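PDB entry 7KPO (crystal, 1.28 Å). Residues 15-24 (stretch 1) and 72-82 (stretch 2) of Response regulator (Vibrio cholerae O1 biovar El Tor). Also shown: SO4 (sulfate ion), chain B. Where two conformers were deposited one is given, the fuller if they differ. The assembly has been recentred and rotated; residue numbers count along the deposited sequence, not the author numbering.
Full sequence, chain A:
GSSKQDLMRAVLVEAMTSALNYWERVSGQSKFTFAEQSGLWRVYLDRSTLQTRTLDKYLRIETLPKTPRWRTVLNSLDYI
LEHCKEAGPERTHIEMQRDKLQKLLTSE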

# COMPACT_ATOMS: atom_id res chain seq x y z
N ALA A 15 2.53 13.37 -8.87
CA ALA A 15 2.41 12.51 -7.68
C ALA A 15 1.74 13.24 -6.51
O ALA A 15 0.84 12.68 -5.88
N MSE A 16 2.16 14.47 -6.26
CA MSE A 16 1.64 15.23 -5.14
C MSE A 16 0.16 15.56 -5.34
O MSE A 16 -0.65 15.36 -4.44
N THR A 17 -0.18 16.06 -6.52
CA THR A 17 -1.56 16.42 -6.80
C THR A 17 -2.44 15.18 -6.72
O THR A 17 -3.52 15.24 -6.11
N SER A 18 -1.98 14.07 -7.31
CA SER A 18 -2.75 12.80 -7.29
C SER A 18 -2.96 12.35 -5.85
O SER A 18 -4.09 12.00 -5.47
N ALA A 19 -1.89 12.39 -5.07
CA ALA A 19 -1.96 11.91 -3.67
C ALA A 19 -2.93 12.78 -2.86
O ALA A 19 -3.71 12.23 -2.08
N LEU A 20 -2.87 14.10 -3.04
CA LEU A 20 -3.78 14.98 -2.25
C LEU A 20 -5.23 14.77 -2.68
O LEU A 20 -6.10 14.78 -1.80
N ASN A 21 -5.49 14.59 -3.97
CA ASN A 21 -6.88 14.36 -4.42
C ASN A 21 -7.41 13.07 -3.79
O ASN A 21 -8.58 13.03 -3.36
N TYR A 22 -6.56 12.04 -3.73
CA TYR A 22 -6.94 10.74 -3.13
C TYR A 22 -7.18 10.91 -1.62
O TYR A 22 -8.19 10.42 -1.10
N TRP A 23 -6.25 11.58 -0.94
CA TRP A 23 -6.41 11.87 0.51
C TRP A 23 -7.76 12.53 0.77
O TRP A 23 -8.51 12.07 1.64
N GLU A 24 -8.06 13.59 0.02
CA GLU A 24 -9.31 14.37 0.24
C GLU A 24 -10.53 13.46 0.06
O GLU A 24 -11.41 13.47 0.93
N THR A 72 10.53 14.87 1.65
CA THR A 72 9.26 15.31 2.27
C THR A 72 8.10 14.90 1.35
O THR A 72 7.04 14.51 1.86
N VAL A 73 8.29 15.01 0.04
CA VAL A 73 7.23 14.56 -0.91
C VAL A 73 7.06 13.05 -0.78
O VAL A 73 5.92 12.59 -0.67
N LEU A 74 8.15 12.28 -0.77
CA LEU A 74 8.00 10.80 -0.65
C LEU A 74 7.33 10.46 0.69
O LEU A 74 6.48 9.57 0.71
N ASN A 75 7.67 11.18 1.77
CA ASN A 75 7.04 10.94 3.09
C ASN A 75 5.54 11.27 3.00
O ASN A 75 4.75 10.60 3.68
N SER A 76 5.18 12.27 2.21
CA SER A 76 3.77 12.67 2.01
C SER A 76 3.01 11.55 1.30
O SER A 76 1.89 11.19 1.73
N LEU A 77 3.58 11.03 0.20
CA LEU A 77 2.94 9.91 -0.53
C LEU A 77 2.78 8.72 0.43
O LEU A 77 1.70 8.11 0.45
N ASP A 78 3.82 8.41 1.22
CA ASP A 78 3.76 7.27 2.16
C ASP A 78 2.69 7.50 3.23
O ASP A 78 1.96 6.56 3.56
N TYR A 79 2.60 8.72 3.75
CA TYR A 79 1.60 9.04 4.81
C TYR A 79 0.18 8.84 4.27
O TYR A 79 -0.67 8.21 4.92
N ILE A 80 -0.07 9.39 3.08
CA ILE A 80 -1.41 9.29 2.46
C ILE A 80 -1.74 7.81 2.18
O ILE A 80 -2.87 7.39 2.50
N LEU A 81 -0.78 7.04 1.67
CA LEU A 81 -1.05 5.60 1.38
C LEU A 81 -1.21 4.82 2.70
O LEU A 81 -1.98 3.84 2.72
N GLU A 82 -0.54 5.25 3.77
CA GLU A 82 -0.65 4.58 5.09
C GLU A 82 -2.06 4.76 5.66
O GLU A 82 -2.58 3.80 6.26

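Both stretches are helical and run in roughly the same direction, with 25° between their axes and a closest approach of 9.8 Å. The contact buries 533 Å², both sides summed. It is built mainly from apolar side chains, and no hydrogen bond crosses it.

Ile 80 is the main knob. Its CA-to-CB bond points toward the other helix, and it has the largest covered area of any residue here. It adopts chi1 m and chi2 t and sits in a hole formed by Ala 19, Leu 20, Tyr 22 and Trp 23. Ile 80 CD1 lies 3.8 Å from Ala 19 CB and 4.4 Å from Leu 20 CD2. Ile 80 CG2 lies 3.5 Å from Ala 19 O. Ile 80 CG2 is also 3.9 Å from Trp 23 CB. Tyr 22 CD2 is 4.0 Å from Ile 80 CG2. The CA atoms of Ala 19 and Leu 77 are 6.2 Å apart.

Leu 77 (m, t) starts sideways, but its end comes nearer to the other helix. Leu 77 CD2 reaches Ala 19 CB at 3.5 Å and Ala 15 O at 3.6 Å. Leu 77 CD1 is 4.0 Å from Ala 15 CB.

Met 16 is selenomethionine, deposited in two conformers. The one given has chi1, chi2 and chi3 all m. Its CA-to-CB bond points sideways, yet the chain bends to bring Met 16 SE within 3.3 Å of Val 73 CG1, a tight contact. Met 16 CE lies 3.8 Å from Ser 76 CB. Val 73 is t and points toward the first helix.

The aromatic residues pack near Ile 80. Tyr 22 (chi1 t) meets Ile 80 CG2 at its ring edge, and Tyr 22 CE2 is 4.5 Å from Leu 81 CD2. Trp 23 (chi1 t) places CZ3 3.8 Å from Tyr 79 CE1. CZ3 approaches the edge of the Tyr 79 ring, while the six-membered ring of Trp 23 and the Tyr 79 ring form an oblique pair, with centroids 6.0 Å apart and planes at 45°. Tyr 79 is also t at chi1.

Ser 76 (m) donates from OG to Thr 72 O at 2.8 Å, a bond within its own helix. Tyr 22 OH and Trp 23 NE1 are hydrogen-bonded elsewhere in the structure.

The sulfate, probably from the crystallisation liquor, binds Thr 72 (m), which takes no part in the helix contact. Thr 72 OG1 donates to sulfate O2 at 2.7 Å. Thr 72 N adds a weak bond to the same O2 at 3.0 Å.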

# COMPACT_ATOMS: atom_id res chain seq x y z
CB ALA A 15 3.78 11.99 -7.28
CB MSE A 16 2.45 16.51 -4.94
CG MSE A 16 3.79 16.28 -4.31
SE MSE A 16 3.60 15.40 -2.57
CE MSE A 16 2.88 16.67 -1.26
CB THR A 17 -1.70 17.13 -8.15
OG1 THR A 17 -1.26 16.29 -9.21
CG2 THR A 17 -0.93 18.43 -8.19
CB SER A 18 -2.03 11.72 -8.07
OG SER A 18 -1.98 12.02 -9.46
CB ALA A 19 -0.58 11.90 -3.06
CB LEU A 20 -3.37 16.44 -2.42
CG LEU A 20 -2.21 16.88 -1.53
CD1 LEU A 20 -1.74 18.26 -1.91
CD2 LEU A 20 -2.61 16.83 -0.06
CB ASN A 21 -6.97 14.35 -5.94
CG ASN A 21 -6.60 15.68 -6.56
OD1 ASN A 21 -6.59 16.71 -5.89
ND2 ASN A 21 -6.29 15.66 -7.85
CB TYR A 22 -5.84 9.74 -3.48
CG TYR A 22 -6.03 8.34 -2.96
CD1 TYR A 22 -6.95 7.48 -3.52
CD2 TYR A 22 -5.23 7.86 -1.94
CE1 TYR A 22 -7.10 6.18 -3.06
CE2 TYR A 22 -5.36 6.57 -1.47
CZ TYR A 22 -6.30 5.73 -2.02
OH TYR A 22 -6.43 4.46 -1.54
CB TRP A 23 -5.28 12.79 0.99
CG TRP A 23 -5.57 13.42 2.31
CD1 TRP A 23 -6.14 14.64 2.53
CD2 TRP A 23 -5.34 12.86 3.61
NE1 TRP A 23 -6.27 14.88 3.87
CE2 TRP A 23 -5.78 13.80 4.56
CE3 TRP A 23 -4.78 11.66 4.07
CZ2 TRP A 23 -5.69 13.58 5.93
CZ3 TRP A 23 -4.70 11.43 5.42
CH2 TRP A 23 -5.14 12.39 6.34
CB GLU A 24 -9.32 15.58 -0.70
CG GLU A 24 -8.24 16.59 -0.37
CD GLU A 24 -7.93 17.61 -1.45
OE1 GLU A 24 -8.58 17.57 -2.51
OE2 GLU A 24 -7.02 18.44 -1.23
CB THR A 72 9.29 16.80 2.58
OG1 THR A 72 10.34 17.04 3.52
CG2 THR A 72 7.97 17.26 3.16
CB VAL A 73 7.56 14.98 -2.35
CG1 VAL A 73 6.62 14.30 -3.34
CG2 VAL A 73 7.52 16.49 -2.51
CB LEU A 74 9.36 10.11 -0.79
CG LEU A 74 9.95 10.14 -2.20
CD1 LEU A 74 11.37 9.60 -2.19
CD2 LEU A 74 9.09 9.35 -3.17
CB ASN A 75 7.69 11.76 4.20
CG ASN A 75 9.09 11.29 4.54
OD1 ASN A 75 9.46 10.17 4.22
ND2 ASN A 75 9.86 12.15 5.18
CB SER A 76 3.69 13.95 1.23
OG SER A 76 4.29 15.02 1.94
CB LEU A 77 3.78 9.52 -1.75
CG LEU A 77 4.11 10.64 -2.74
CD1 LEU A 77 4.93 10.10 -3.90
CD2 LEU A 77 2.86 11.31 -3.27
CB ASP A 78 5.13 7.03 2.82
CG ASP A 78 6.19 6.50 1.88
OD1 ASP A 78 5.83 6.06 0.77
OD2 ASP A 78 7.37 6.53 2.26
CB TYR A 79 1.78 10.47 5.31
CG TYR A 79 0.85 10.84 6.43
CD1 TYR A 79 -0.43 11.30 6.17
CD2 TYR A 79 1.23 10.70 7.75
CE1 TYR A 79 -1.30 11.63 7.19
CE2 TYR A 79 0.38 11.03 8.79
CZ TYR A 79 -0.90 11.50 8.51
OH TYR A 79 -1.75 11.82 9.52
CB ILE A 80 -1.48 10.20 1.22
CG1 ILE A 80 -1.45 11.66 1.69
CG2 ILE A 80 -2.70 9.89 0.37
CD1 ILE A 80 -1.23 12.68 0.60
CB LEU A 81 0.07 5.05 0.50
CG LEU A 81 0.10 5.58 -0.94
CD1 LEU A 81 1.37 5.15 -1.66
CD2 LEU A 81 -1.13 5.12 -1.72
CB GLU A 82 0.37 5.18 6.07
CG GLU A 82 0.32 4.60 7.47
CD GLU A 82 0.73 3.15 7.58
OE1 GLU A 82 1.47 2.67 6.70
OE2 GLU A 82 0.30 2.49 8.55
S SO4 B . 14.06 16.96 3.38
O1 SO4 B . 14.09 16.51 4.74
O2 SO4 B . 12.87 16.48 2.72
O3 SO4 B . 15.21 16.44 2.70
O4 SO4 B . 14.09 18.39 3.32